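Local coordinates for protein saframycin Mx1 synthetase B (Legionella pneumophila subsp. pneumophila, PDB 3KXW) that belongs to the ANL superfamily of AMP-binding proteins and holds 5'-O-[(S)-(dodecanoyloxy)(hydroxy)phosphoryl]adenosine in a pocket, at residues F243-L246 / S251-K254; P267-D272 / E524-V529; E307-A312 / F316-E321; E474-H479 / Y530-L535. One frame throughout, in Å; residues are numbered along the deposited sequence.

How the contacts relate
From the N terminus, contact 1 comes first. It closes a short turn between helices 242-247 and 250-259, inside the AMP-binding region. Helix 269-277 follows and opens contact 2, which closes a loop of 251 residues on helix 515-533 in the C-terminal region. Contact 3 is nested inside that loop and folds the chain after helix 303-313 back onto the helix. Contact 4 starts from helix 469-479, also inside the loop, but ends beyond it at residues 530-535, so contacts 2 and 4 cross. Both use helix 515-533. Contact 1 touches contact 2, where Leu-246 packs on Phe-526. Contacts 3 and 4 do not touch, their nearest atoms being about 15 Å apart.

Contact 1: residues F243-L246 / S251-K254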
loop_
_atom_site.group_PDB
_atom_site.type_symbol
_atom_site.label_atom_id
_atom_site.label_comp_id
_atom_site.label_asym_id
_atom_site.label_seq_id
_atom_site.Cartn_x
_atom_site.Cartn_y
_atom_site.Cartn_z
ATOM N N PHE A 243 -6.834 -9.071 -5.631
ATOM C CA PHE A 243 -6.902 -10.253 -6.502
ATOM C C PHE A 243 -7.782 -9.980 -7.733
ATOM O O PHE A 243 -7.422 -10.313 -8.862
ATOM C CB PHE A 243 -7.419 -11.464 -5.706
ATOM C CG PHE A 243 -7.666 -12.689 -6.549
ATOM C CD1 PHE A 243 -6.634 -13.561 -6.848
ATOM C CD2 PHE A 243 -8.928 -12.955 -7.050
ATOM C CE1 PHE A 243 -6.860 -14.700 -7.639
ATOM C CE2 PHE A 243 -9.161 -14.090 -7.830
ATOM C CZ PHE A 243 -8.124 -14.954 -8.124
ATOM N N SER A 244 -8.930 -9.355 -7.510
ATOM C CA SER A 244 -9.856 -9.022 -8.596
ATOM C C SER A 244 -9.208 -8.079 -9.600
ATOM O O SER A 244 -9.343 -8.243 -10.815
ATOM C CB SER A 244 -11.148 -8.407 -8.026
ATOM O OG SER A 244 -11.912 -9.415 -7.389
ATOM N N PHE A 245 -8.497 -7.083 -9.085
ATOM C CA PHE A 245 -7.789 -6.165 -9.965
ATOM C C PHE A 245 -6.740 -6.883 -10.837
ATOM O O PHE A 245 -6.702 -6.702 -12.059
ATOM C CB PHE A 245 -7.100 -5.058 -9.166
ATOM C CG PHE A 245 -6.224 -4.203 -10.013
ATOM C CD1 PHE A 245 -6.766 -3.494 -11.072
ATOM C CD2 PHE A 245 -4.859 -4.159 -9.804
ATOM C CE1 PHE A 245 -5.962 -2.734 -11.904
ATOM C CE2 PHE A 245 -4.051 -3.387 -10.615
ATOM C CZ PHE A 245 -4.601 -2.681 -11.670
ATOM N N LEU A 246 -5.893 -7.686 -10.204
ATOM C CA LEU A 246 -4.809 -8.354 -10.924
ATOM C C LEU A 246 -5.320 -9.336 -11.951
ATOM O O LEU A 246 -4.790 -9.419 -13.055
ATOM C CB LEU A 246 -3.825 -9.009 -9.953
ATOM C CG LEU A 246 -2.975 -8.030 -9.129
ATOM C CD1 LEU A 246 -1.961 -8.796 -8.323
ATOM C CD2 LEU A 246 -2.242 -7.021 -9.999
ATOM N N SER A 251 -11.512 -4.259 -14.849
ATOM C CA SER A 251 -12.629 -4.098 -13.909
ATOM C C SER A 251 -12.485 -2.837 -13.044
ATOM O O SER A 251 -13.477 -2.232 -12.655
ATOM C CB SER A 251 -12.881 -5.348 -13.061
ATOM O OG SER A 251 -11.834 -5.543 -12.137
ATOM N N TRP A 252 -11.255 -2.419 -12.770
ATOM C CA TRP A 252 -11.056 -1.148 -12.063
ATOM C C TRP A 252 -11.732 0.008 -12.808
ATOM O O TRP A 252 -12.435 0.829 -12.217
ATOM C CB TRP A 252 -9.565 -0.854 -11.934
ATOM C CG TRP A 252 -9.186 0.368 -11.102
ATOM C CD1 TRP A 252 -9.959 1.029 -10.196
ATOM C CD2 TRP A 252 -7.902 0.998 -11.073
ATOM N NE1 TRP A 252 -9.240 2.055 -9.616
ATOM C CE2 TRP A 252 -7.969 2.048 -10.129
ATOM C CE3 TRP A 252 -6.691 0.764 -11.742
ATOM C CZ2 TRP A 252 -6.875 2.882 -9.846
ATOM C CZ3 TRP A 252 -5.600 1.610 -11.474
ATOM C CH2 TRP A 252 -5.703 2.655 -10.527
ATOM N N LEU A 253 -11.494 0.077 -14.106
ATOM C CA LEU A 253 -11.987 1.196 -14.911
ATOM C C LEU A 253 -13.478 1.037 -15.219
ATOM O O LEU A 253 -14.214 2.024 -15.278
ATOM C CB LEU A 253 -11.146 1.360 -16.184
ATOM C CG LEU A 253 -9.629 1.332 -15.961
ATOM C CD1 LEU A 253 -8.928 1.525 -17.307
ATOM C CD2 LEU A 253 -9.149 2.398 -14.966
ATOM N N LYS A 254 -13.929 -0.202 -15.395
ATOM C CA LYS A 254 -15.371 -0.478 -15.487
ATOM C C LYS A 254 -16.141 -0.029 -14.241
ATOM O O LYS A 254 -17.209 0.605 -14.342
ATOM C CB LYS A 254 -15.647 -1.961 -15.720
ATOM C CG LYS A 254 -15.460 -2.402 -17.150
ATOM C CD LYS A 254 -16.048 -3.819 -17.322
ATOM C CE LYS A 254 -15.976 -4.305 -18.766
ATOM N NZ LYS A 254 -16.505 -5.704 -18.913
#
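Phe-245 lays the CD1-CE1-CZ side of its ring against the base and the benzo end of the Trp-252 indole. The closest pair is Phe-245 CE1 and Trp-252 CE3, 3.6 Å apart. Phe-245 CZ reaches the same CE3, and Phe-245 CD1 lies 3.9 Å from Trp-252 CB. The two rings are steeply inclined, with planes at 84°, but the approach is oblique. The centroid of the phenyl ring is 5.5 Å from that of the six-membered indole ring. In Trp-252, CG is anti to the backbone N; chi1 -174° and chi2 18° together bring CE3 beside the phenyl ring. The contact joins two consecutive helices of the AMP-binding region, 242-247 and 250-259, linked by a short turn. Trp-214 stacks on Phe-245 and meets Trp-252 edge-to-face, so three aromatic residues pack together here. The indole also has a polar tie, as Trp-252 NE1 bonds to Ser-264 OG. Beside Ser-244, the hydroxyl of Ser-251 turns back to its own chain and bonds to Asn-248 O. Ser-251 OG stays 3.9 Å from Ser-244 O. The Trp-252 side chain lies about 11 Å from the bound 5'-O-[(S)-(dodecanoyloxy)(hydroxy)phosphoryl]adenosine.

Contact 2: residues P267-D272 / E524-V529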
loop_
_atom_site.group_PDB
_atom_site.type_symbol
_atom_site.label_atom_id
_atom_site.label_comp_id
_atom_site.label_asym_id
_atom_site.label_seq_id
_atom_site.Cartn_x
_atom_site.Cartn_y
_atom_site.Cartn_z
ATOM N N PRO A 267 -0.393 2.633 -6.215
ATOM C CA PRO A 267 1.021 2.854 -6.549
ATOM C C PRO A 267 1.179 2.983 -8.054
ATOM O O PRO A 267 0.333 2.531 -8.826
ATOM C CB PRO A 267 1.716 1.556 -6.068
ATOM C CG PRO A 267 0.752 0.939 -5.103
ATOM C CD PRO A 267 -0.618 1.299 -5.646
ATOM N N ASN A 268 2.269 3.604 -8.458
ATOM C CA ASN A 268 2.538 3.877 -9.867
ATOM C C ASN A 268 2.381 2.646 -10.776
ATOM O O ASN A 268 1.817 2.740 -11.860
ATOM C CB ASN A 268 3.964 4.409 -9.956
ATOM C CG ASN A 268 4.316 4.896 -11.335
ATOM O OD1 ASN A 268 4.000 6.027 -11.694
ATOM N ND2 ASN A 268 5.007 4.061 -12.100
ATOM N N PHE A 269 2.876 1.486 -10.342
ATOM C CA PHE A 269 2.859 0.300 -11.220
ATOM C C PHE A 269 1.472 -0.031 -11.813
ATOM O O PHE A 269 1.367 -0.589 -12.916
ATOM C CB PHE A 269 3.386 -0.936 -10.479
ATOM C CG PHE A 269 2.317 -1.674 -9.732
ATOM C CD1 PHE A 269 1.570 -2.655 -10.361
ATOM C CD2 PHE A 269 2.041 -1.362 -8.400
ATOM C CE1 PHE A 269 0.556 -3.316 -9.695
ATOM C CE2 PHE A 269 1.027 -2.030 -7.729
ATOM C CZ PHE A 269 0.289 -3.005 -8.381
ATOM N N ALA A 270 0.404 0.271 -11.074
ATOM C CA ALA A 270 -0.910 -0.221 -11.489
ATOM C C ALA A 270 -1.419 0.480 -12.756
ATOM O O ALA A 270 -2.211 -0.093 -13.530
ATOM C CB ALA A 270 -1.927 -0.102 -10.335
ATOM N N TYR A 271 -0.960 1.707 -12.983
ATOM C CA TYR A 271 -1.302 2.412 -14.210
ATOM C C TYR A 271 -0.623 1.723 -15.420
ATOM O O TYR A 271 -1.243 1.516 -16.464
ATOM C CB TYR A 271 -0.998 3.925 -14.089
ATOM C CG TYR A 271 -1.831 4.613 -13.002
ATOM C CD1 TYR A 271 -3.177 4.876 -13.196
ATOM C CD2 TYR A 271 -1.263 4.973 -11.788
ATOM C CE1 TYR A 271 -3.957 5.484 -12.211
ATOM C CE2 TYR A 271 -2.026 5.577 -10.786
ATOM C CZ TYR A 271 -3.370 5.827 -11.005
ATOM O OH TYR A 271 -4.124 6.418 -10.032
ATOM N N ASP A 272 0.630 1.323 -15.253
ATOM C CA ASP A 272 1.332 0.585 -16.290
ATOM C C ASP A 272 0.668 -0.745 -16.531
ATOM O O ASP A 272 0.600 -1.221 -17.655
ATOM C CB ASP A 272 2.776 0.326 -15.891
ATOM C CG ASP A 272 3.644 1.558 -16.027
ATOM O OD1 ASP A 272 3.584 2.228 -17.074
ATOM O OD2 ASP A 272 4.371 1.850 -15.070
ATOM N N GLU A 524 0.718 -14.802 -14.360
ATOM C CA GLU A 524 0.692 -15.681 -13.192
ATOM C C GLU A 524 1.868 -15.392 -12.294
ATOM O O GLU A 524 1.754 -15.414 -11.065
ATOM C CB GLU A 524 0.722 -17.157 -13.621
ATOM C CG GLU A 524 -0.611 -17.630 -14.154
ATOM C CD GLU A 524 -0.525 -18.927 -14.947
ATOM O OE1 GLU A 524 0.599 -19.346 -15.313
ATOM O OE2 GLU A 524 -1.592 -19.514 -15.228
ATOM N N ILE A 525 3.015 -15.127 -12.907
ATOM C CA ILE A 525 4.179 -14.801 -12.120
ATOM C C ILE A 525 3.945 -13.480 -11.379
ATOM O O ILE A 525 4.160 -13.393 -10.175
ATOM C CB ILE A 525 5.427 -14.724 -12.985
ATOM C CG1 ILE A 525 5.784 -16.136 -13.466
ATOM C CG2 ILE A 525 6.564 -14.133 -12.171
ATOM C CD1 ILE A 525 6.838 -16.168 -14.616
ATOM N N PHE A 526 3.477 -12.466 -12.094
ATOM C CA PHE A 526 3.223 -11.185 -11.447
ATOM C C PHE A 526 2.269 -11.337 -10.263
ATOM O O PHE A 526 2.544 -10.851 -9.152
ATOM C CB PHE A 526 2.721 -10.123 -12.441
ATOM C CG PHE A 526 2.679 -8.742 -11.844
ATOM C CD1 PHE A 526 3.753 -7.875 -11.977
ATOM C CD2 PHE A 526 1.585 -8.340 -11.106
ATOM C CE1 PHE A 526 3.707 -6.594 -11.406
ATOM C CE2 PHE A 526 1.535 -7.082 -10.520
ATOM C CZ PHE A 526 2.607 -6.211 -10.673
ATOM N N GLU A 527 1.164 -12.035 -10.480
ATOM C CA GLU A 527 0.186 -12.262 -9.403
ATOM C C GLU A 527 0.751 -13.029 -8.198
ATOM O O GLU A 527 0.516 -12.679 -7.039
ATOM C CB GLU A 527 -1.050 -12.963 -9.965
ATOM C CG GLU A 527 -2.090 -13.324 -8.910
ATOM C CD GLU A 527 -3.203 -14.208 -9.479
ATOM O OE1 GLU A 527 -3.787 -13.847 -10.534
ATOM O OE2 GLU A 527 -3.467 -15.273 -8.889
ATOM N N LEU A 528 1.533 -14.064 -8.472
ATOM C CA LEU A 528 2.137 -14.846 -7.399
ATOM C C LEU A 528 3.013 -14.028 -6.479
ATOM O O LEU A 528 2.903 -14.133 -5.257
ATOM C CB LEU A 528 2.956 -16.008 -7.978
ATOM C CG LEU A 528 3.651 -16.887 -6.942
ATOM C CD1 LEU A 528 2.618 -17.687 -6.144
ATOM C CD2 LEU A 528 4.630 -17.832 -7.621
ATOM N N VAL A 529 3.910 -13.229 -7.053
ATOM C CA VAL A 529 4.839 -12.454 -6.245
ATOM C C VAL A 529 4.092 -11.337 -5.485
ATOM O O VAL A 529 4.394 -11.033 -4.332
ATOM C CB VAL A 529 5.956 -11.866 -7.136
ATOM C CG1 VAL A 529 6.865 -10.974 -6.319
ATOM C CG2 VAL A 529 6.740 -13.017 -7.803
#
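Phe-269 and Phe-526 meet obliquely, with their ring planes at 39° and their centroids 5.8 Å apart. This is a helix-to-helix contact between the two family regions of the ANL fold. Phe-269 belongs to helix 269-277 in the AMP-binding region, and Phe-526 lies on helix 515-533 in the C-terminal region. The backbones stay well apart, since Phe-269 CA and Phe-526 CA are 11.5 Å from each other. The two rings alone bridge that distance, and both are buried. The orientation is not symmetrical. Phe-269 CE1 comes to the edge of the Phe-526 ring, near its plane, whereas Phe-526 CZ approaches the Phe-269 ring at a slant. The phenyl of Phe-269 stands between its backbone N and carbonyl carbon (chi1 88°). That torsion turns one ring face over its own neighbour, with Ala-270 CB 4.1 Å above the ring plane. Phe-526 has CG anti to its N (chi1 -170°), and its ring extends from the helix toward Phe-269. Around the pair, Leu-246 and Tyr-273 pack on Phe-526, and Glu-536 touches Phe-269. The backbone N of Phe-269 bonds to Glu-299 OE2. The joint itself is apolar. Phe-526 CZ lies 3.7 Å from both Phe-269 CD1 and Phe-269 CE1, and Phe-526 CE2 lies 4.0 Å from Phe-269 CE1.

Contact 3: residues E307-A312 / F316-E321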
loop_
_atom_site.group_PDB
_atom_site.type_symbol
_atom_site.label_atom_id
_atom_site.label_comp_id
_atom_site.label_asym_id
_atom_site.label_seq_id
_atom_site.Cartn_x
_atom_site.Cartn_y
_atom_site.Cartn_z
ATOM N N GLU A 307 1.958 9.267 -18.654
ATOM C CA GLU A 307 1.741 9.695 -20.028
ATOM C C GLU A 307 1.190 8.520 -20.826
ATOM O O GLU A 307 0.258 8.706 -21.590
ATOM C CB GLU A 307 3.018 10.281 -20.639
ATOM C CG GLU A 307 2.969 10.588 -22.144
ATOM C CD GLU A 307 1.968 11.665 -22.556
ATOM O OE1 GLU A 307 1.430 12.399 -21.706
ATOM O OE2 GLU A 307 1.720 11.787 -23.774
ATOM N N HIS A 308 1.753 7.321 -20.627
ATOM C CA HIS A 308 1.245 6.101 -21.262
ATOM C C HIS A 308 -0.209 5.871 -20.922
ATOM O O HIS A 308 -1.000 5.528 -21.786
ATOM C CB HIS A 308 2.007 4.856 -20.816
ATOM C CG HIS A 308 3.350 4.688 -21.450
ATOM N ND1 HIS A 308 4.136 3.582 -21.225
ATOM C CD2 HIS A 308 4.049 5.485 -22.292
ATOM C CE1 HIS A 308 5.266 3.699 -21.903
ATOM N NE2 HIS A 308 5.240 4.847 -22.555
ATOM N N PHE A 309 -0.552 6.043 -19.650
ATOM C CA PHE A 309 -1.917 5.811 -19.208
ATOM C C PHE A 309 -2.864 6.850 -19.806
ATOM O O PHE A 309 -3.978 6.532 -20.228
ATOM C CB PHE A 309 -2.003 5.859 -17.677
ATOM C CG PHE A 309 -3.338 5.435 -17.153
ATOM C CD1 PHE A 309 -3.595 4.100 -16.904
ATOM C CD2 PHE A 309 -4.337 6.367 -16.935
ATOM C CE1 PHE A 309 -4.842 3.674 -16.417
ATOM C CE2 PHE A 309 -5.591 5.959 -16.466
ATOM C CZ PHE A 309 -5.835 4.615 -16.193
ATOM N N TYR A 310 -2.399 8.090 -19.848
ATOM C CA TYR A 310 -3.222 9.164 -20.381
ATOM C C TYR A 310 -3.525 8.916 -21.852
ATOM O O TYR A 310 -4.676 9.005 -22.266
ATOM C CB TYR A 310 -2.543 10.521 -20.207
ATOM C CG TYR A 310 -3.197 11.583 -21.057
ATOM C CD1 TYR A 310 -4.509 11.982 -20.813
ATOM C CD2 TYR A 310 -2.523 12.166 -22.109
ATOM C CE1 TYR A 310 -5.128 12.958 -21.599
ATOM C CE2 TYR A 310 -3.133 13.133 -22.898
ATOM C CZ TYR A 310 -4.417 13.530 -22.635
ATOM O OH TYR A 310 -5.000 14.487 -23.443
ATOM N N GLN A 311 -2.498 8.573 -22.629
ATOM C CA GLN A 311 -2.690 8.292 -24.053
ATOM C C GLN A 311 -3.616 7.081 -24.273
ATOM O O GLN A 311 -4.427 7.059 -25.201
ATOM C CB GLN A 311 -1.345 8.086 -24.769
ATOM C CG GLN A 311 -0.443 9.330 -24.854
ATOM C CD GLN A 311 -1.101 10.465 -25.611
ATOM O OE1 GLN A 311 -1.969 10.234 -26.454
ATOM N NE2 GLN A 311 -0.719 11.690 -25.294
ATOM N N ALA A 312 -3.496 6.076 -23.413
ATOM C CA ALA A 312 -4.315 4.871 -23.524
ATOM C C ALA A 312 -5.803 5.084 -23.198
ATOM O O ALA A 312 -6.660 4.346 -23.700
ATOM C CB ALA A 312 -3.724 3.732 -22.653
ATOM N N PHE A 316 -11.499 7.829 -23.656
ATOM C CA PHE A 316 -12.616 7.415 -22.811
ATOM C C PHE A 316 -12.836 8.314 -21.607
ATOM O O PHE A 316 -13.331 7.862 -20.583
ATOM C CB PHE A 316 -12.477 5.952 -22.405
ATOM C CG PHE A 316 -12.347 5.038 -23.582
ATOM C CD1 PHE A 316 -13.463 4.460 -24.157
ATOM C CD2 PHE A 316 -11.104 4.837 -24.172
ATOM C CE1 PHE A 316 -13.333 3.638 -25.278
ATOM C CE2 PHE A 316 -10.973 4.028 -25.292
ATOM C CZ PHE A 316 -12.082 3.433 -25.844
ATOM N N GLY A 317 -12.474 9.585 -21.751
ATOM C CA GLY A 317 -12.827 10.595 -20.768
ATOM C C GLY A 317 -11.787 10.836 -19.687
ATOM O O GLY A 317 -11.943 11.735 -18.857
ATOM N N PHE A 318 -10.710 10.058 -19.693
ATOM C CA PHE A 318 -9.656 10.292 -18.713
ATOM C C PHE A 318 -8.849 11.538 -19.061
ATOM O O PHE A 318 -8.394 11.683 -20.192
ATOM C CB PHE A 318 -8.715 9.081 -18.556
ATOM C CG PHE A 318 -7.673 9.295 -17.481
ATOM C CD1 PHE A 318 -8.000 9.113 -16.142
ATOM C CD2 PHE A 318 -6.395 9.721 -17.805
ATOM C CE1 PHE A 318 -7.057 9.343 -15.134
ATOM C CE2 PHE A 318 -5.439 9.966 -16.821
ATOM C CZ PHE A 318 -5.772 9.779 -15.474
ATOM N N ARG A 319 -8.637 12.425 -18.086
ATOM C CA ARG A 319 -7.847 13.632 -18.303
ATOM C C ARG A 319 -6.554 13.583 -17.500
ATOM O O ARG A 319 -6.553 13.175 -16.348
ATOM C CB ARG A 319 -8.650 14.889 -17.912
ATOM C CG ARG A 319 -9.711 15.275 -18.945
ATOM C CD ARG A 319 -10.468 16.570 -18.572
ATOM N NE ARG A 319 -9.562 17.705 -18.492
ATOM C CZ ARG A 319 -9.082 18.206 -17.358
ATOM N NH1 ARG A 319 -9.455 17.704 -16.189
ATOM N NH2 ARG A 319 -8.241 19.230 -17.393
ATOM N N LYS A 320 -5.454 14.008 -18.096
ATOM C CA LYS A 320 -4.165 13.867 -17.414
ATOM C C LYS A 320 -4.091 14.712 -16.153
ATOM O O LYS A 320 -3.330 14.383 -15.235
ATOM C CB LYS A 320 -3.001 14.205 -18.358
ATOM C CG LYS A 320 -1.616 13.795 -17.818
ATOM C CD LYS A 320 -0.495 14.024 -18.852
ATOM C CE LYS A 320 0.879 13.543 -18.322
ATOM N NZ LYS A 320 2.017 13.849 -19.274
ATOM N N GLU A 321 -4.872 15.795 -16.117
ATOM C CA GLU A 321 -4.922 16.697 -14.977
ATOM C C GLU A 321 -5.467 15.986 -13.734
ATOM O O GLU A 321 -5.323 16.473 -12.621
ATOM C CB GLU A 321 -5.829 17.909 -15.285
ATOM C CG GLU A 321 -5.296 18.866 -16.342
ATOM C CD GLU A 321 -5.389 18.310 -17.762
ATOM O OE1 GLU A 321 -6.174 17.371 -17.987
ATOM O OE2 GLU A 321 -4.667 18.819 -18.650
#
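Helix 303-313 and the chain that follows it form the return from helix to strand in an alpha/beta unit of the AMP-binding region. The chain at 316-321 runs back along the helix toward strand 323-328. Phe-309 and Phe-318 make a T-shaped pair, with planes at 86° and centroids 5.0 Å apart. The edge of Phe-309 points at the face of Phe-318. Phe-309 CE2 stands over the ring centre of Phe-318, 3.7 Å above its plane. Phe-323 and Trp-291 also meet Phe-318 edge-to-face. Next along the helix, Lys-320 CB lies over one face of the Tyr-310 ring, toward its CD1 side, in a CH-pi contact 4.0 Å from the Tyr-310 centroid. At the Tyr-310 edge, CE1 is 3.8 Å from Phe-318 O. In Lys-320, CG is anti to the backbone N (chi1 -168°), and the chain is extended beyond it, carrying the ammonium past Tyr-310 to Glu-307. Glu-303 forms a second salt bridge with this ammonium, so two acidic groups share the charge. The other carboxylate oxygen, Glu-307 OE2, accepts Gln-311 NE2 from above the carboxylate plane, at 2.9 Å. Lys-320 NZ meets Glu-307 OE1 on its anti side, also at 2.9 Å and 24° out of that plane.

Contact 4: residues E474-H479 / Y530-L535; sequences EFSLMH and YENHQL
Ser-476 OG is gripped by two side chains of helix 515-533. Asn-532 ND2 donates to Ser-476 OG at 2.9 Å, with a nearly straight N-H...O angle of 175°. The serine oxygen lies in the amide plane of Asn-532. His-533 NE2 bonds to Ser-476 OG at 2.7 Å, and either group could be the donor. The hydroxyl meets the imidazole at its edge, near the ring plane. The serine OG lies beside its backbone N (chi1 -75°), pointing across to the other helix. A weak bond to Asp-472 O adds a third polar neighbour to this buried oxygen. A water donates to Ser-476 O at 2.8 Å and accepts a weak bond from Asn-532 ND2, so this amide group touches both the hydroxyl and, through water, the backbone. Ser-476 CB follows its oxygen in, 3.4 Å from Asn-532 ND2. Further out, His-533 rests on Asp-472 and Ile-473, and Leu-535 packs on Tyr-469 and Ile-473. Gln-534, with positive phi, has left helical geometry. The arrangement is a hydrogen-bonded contact between helices 469-479 and 515-533, inside the C-terminal domain of an ANL superfamily protein.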
loop_
_atom_site.group_PDB
_atom_site.type_symbol
_atom_site.label_atom_id
_atom_site.label_comp_id
_atom_site.label_asym_id
_atom_site.label_seq_id
_atom_site.Cartn_x
_atom_site.Cartn_y
_atom_site.Cartn_z
ATOM N N GLU A 474 11.981 -16.906 -5.156
ATOM C CA GLU A 474 12.341 -18.139 -5.851
ATOM C C GLU A 474 11.597 -19.329 -5.244
ATOM O O GLU A 474 11.098 -20.198 -5.968
ATOM C CB GLU A 474 13.869 -18.330 -5.831
ATOM C CG GLU A 474 14.585 -17.254 -6.635
ATOM C CD GLU A 474 16.086 -17.155 -6.347
ATOM O OE1 GLU A 474 16.593 -17.958 -5.536
ATOM O OE2 GLU A 474 16.746 -16.281 -6.939
ATOM N N PHE A 475 11.508 -19.351 -3.918
ATOM C CA PHE A 475 10.768 -20.395 -3.205
ATOM C C PHE A 475 9.307 -20.440 -3.636
ATOM O O PHE A 475 8.759 -21.525 -3.895
ATOM C CB PHE A 475 10.837 -20.193 -1.692
ATOM C CG PHE A 475 10.112 -21.259 -0.910
ATOM C CD1 PHE A 475 10.783 -22.384 -0.471
ATOM C CD2 PHE A 475 8.756 -21.131 -0.624
ATOM C CE1 PHE A 475 10.119 -23.373 0.247
ATOM C CE2 PHE A 475 8.082 -22.121 0.087
ATOM C CZ PHE A 475 8.777 -23.246 0.524
ATOM N N SER A 476 8.675 -19.265 -3.679
ATOM C CA SER A 476 7.289 -19.144 -4.102
ATOM C C SER A 476 7.069 -19.751 -5.489
ATOM O O SER A 476 6.144 -20.543 -5.686
ATOM C CB SER A 476 6.829 -17.673 -4.069
ATOM O OG SER A 476 6.609 -17.238 -2.728
ATOM N N LEU A 477 7.931 -19.389 -6.436
ATOM C CA LEU A 477 7.818 -19.885 -7.809
ATOM C C LEU A 477 7.938 -21.403 -7.832
ATOM O O LEU A 477 7.155 -22.106 -8.492
ATOM C CB LEU A 477 8.913 -19.255 -8.696
ATOM C CG LEU A 477 8.717 -17.766 -8.988
ATOM C CD1 LEU A 477 10.006 -17.071 -9.445
ATOM C CD2 LEU A 477 7.647 -17.614 -10.047
HETATM N N MSE A 478 8.920 -21.909 -7.097
HETATM C CA MSE A 478 9.182 -23.342 -7.097
HETATM C C MSE A 478 8.080 -24.116 -6.393
HETATM O O MSE A 478 7.861 -25.292 -6.680
HETATM C CB MSE A 478 10.552 -23.630 -6.489
HETATM C CG MSE A 478 11.692 -23.071 -7.345
HETATM SE SE MSE A 478 11.805 -23.852 -9.184
HETATM C CE MSE A 478 10.591 -22.655 -10.183
ATOM N N HIS A 479 7.366 -23.450 -5.495
ATOM C CA HIS A 479 6.320 -24.132 -4.731
ATOM C C HIS A 479 4.893 -23.873 -5.210
ATOM O O HIS A 479 3.915 -24.367 -4.629
ATOM C CB HIS A 479 6.506 -23.867 -3.247
ATOM C CG HIS A 479 7.780 -24.457 -2.715
ATOM N ND1 HIS A 479 7.807 -25.600 -1.940
ATOM C CD2 HIS A 479 9.075 -24.102 -2.905
ATOM C CE1 HIS A 479 9.060 -25.897 -1.641
ATOM N NE2 HIS A 479 9.849 -25.007 -2.218
ATOM N N TYR A 530 3.122 -10.731 -6.144
ATOM C CA TYR A 530 2.311 -9.705 -5.490
ATOM C C TYR A 530 1.595 -10.250 -4.250
ATOM O O TYR A 530 1.618 -9.621 -3.182
ATOM C CB TYR A 530 1.302 -9.121 -6.460
ATOM C CG TYR A 530 0.495 -8.002 -5.849
ATOM C CD1 TYR A 530 0.905 -6.679 -5.950
ATOM C CD2 TYR A 530 -0.676 -8.281 -5.141
ATOM C CE1 TYR A 530 0.151 -5.651 -5.376
ATOM C CE2 TYR A 530 -1.433 -7.266 -4.572
ATOM C CZ TYR A 530 -1.021 -5.958 -4.691
ATOM O OH TYR A 530 -1.802 -4.965 -4.114
ATOM N N GLU A 531 0.983 -11.419 -4.396
ATOM C CA GLU A 531 0.242 -12.070 -3.307
ATOM C C GLU A 531 1.115 -12.603 -2.174
ATOM O O GLU A 531 0.795 -12.410 -1.003
ATOM C CB GLU A 531 -0.645 -13.174 -3.879
ATOM C CG GLU A 531 -1.623 -12.618 -4.898
ATOM C CD GLU A 531 -3.070 -12.532 -4.415
ATOM O OE1 GLU A 531 -3.761 -13.579 -4.487
ATOM O OE2 GLU A 531 -3.544 -11.417 -4.030
ATOM N N ASN A 532 2.223 -13.256 -2.527
ATOM C CA ASN A 532 3.104 -13.863 -1.538
ATOM C C ASN A 532 4.064 -12.892 -0.866
ATOM O O ASN A 532 4.498 -13.139 0.257
ATOM C CB ASN A 532 3.906 -15.015 -2.167
ATOM C CG ASN A 532 3.045 -16.248 -2.464
ATOM O OD1 ASN A 532 1.812 -16.189 -2.460
ATOM N ND2 ASN A 532 3.705 -17.376 -2.731
ATOM N N HIS A 533 4.404 -11.795 -1.541
ATOM C CA HIS A 533 5.482 -10.922 -1.060
ATOM C C HIS A 533 5.173 -9.430 -1.038
ATOM O O HIS A 533 5.991 -8.617 -0.585
ATOM C CB HIS A 533 6.754 -11.187 -1.868
ATOM C CG HIS A 533 7.162 -12.619 -1.835
ATOM N ND1 HIS A 533 7.799 -13.182 -0.749
ATOM C CD2 HIS A 533 6.954 -13.624 -2.716
ATOM C CE1 HIS A 533 8.010 -14.469 -0.988
ATOM N NE2 HIS A 533 7.502 -14.762 -2.174
ATOM N N GLN A 534 3.994 -9.077 -1.517
ATOM C CA GLN A 534 3.621 -7.665 -1.632
ATOM C C GLN A 534 4.676 -6.897 -2.415
ATOM O O GLN A 534 5.025 -5.772 -2.052
ATOM C CB GLN A 534 3.405 -7.039 -0.238
ATOM C CG GLN A 534 2.165 -7.558 0.497
ATOM C CD GLN A 534 2.293 -9.015 0.896
ATOM O OE1 GLN A 534 3.197 -9.394 1.652
ATOM N NE2 GLN A 534 1.387 -9.845 0.395
ATOM N N LEU A 535 5.188 -7.509 -3.488
ATOM C CA LEU A 535 6.140 -6.842 -4.356
ATOM C C LEU A 535 5.647 -6.907 -5.800
ATOM O O LEU A 535 4.866 -7.791 -6.142
ATOM C CB LEU A 535 7.523 -7.506 -4.272
ATOM C CG LEU A 535 8.245 -7.418 -2.915
ATOM C CD1 LEU A 535 9.389 -8.403 -2.881
ATOM C CD2 LEU A 535 8.743 -5.992 -2.665
HETATM O O HOH W 1 4.129 -20.389 -3.794
#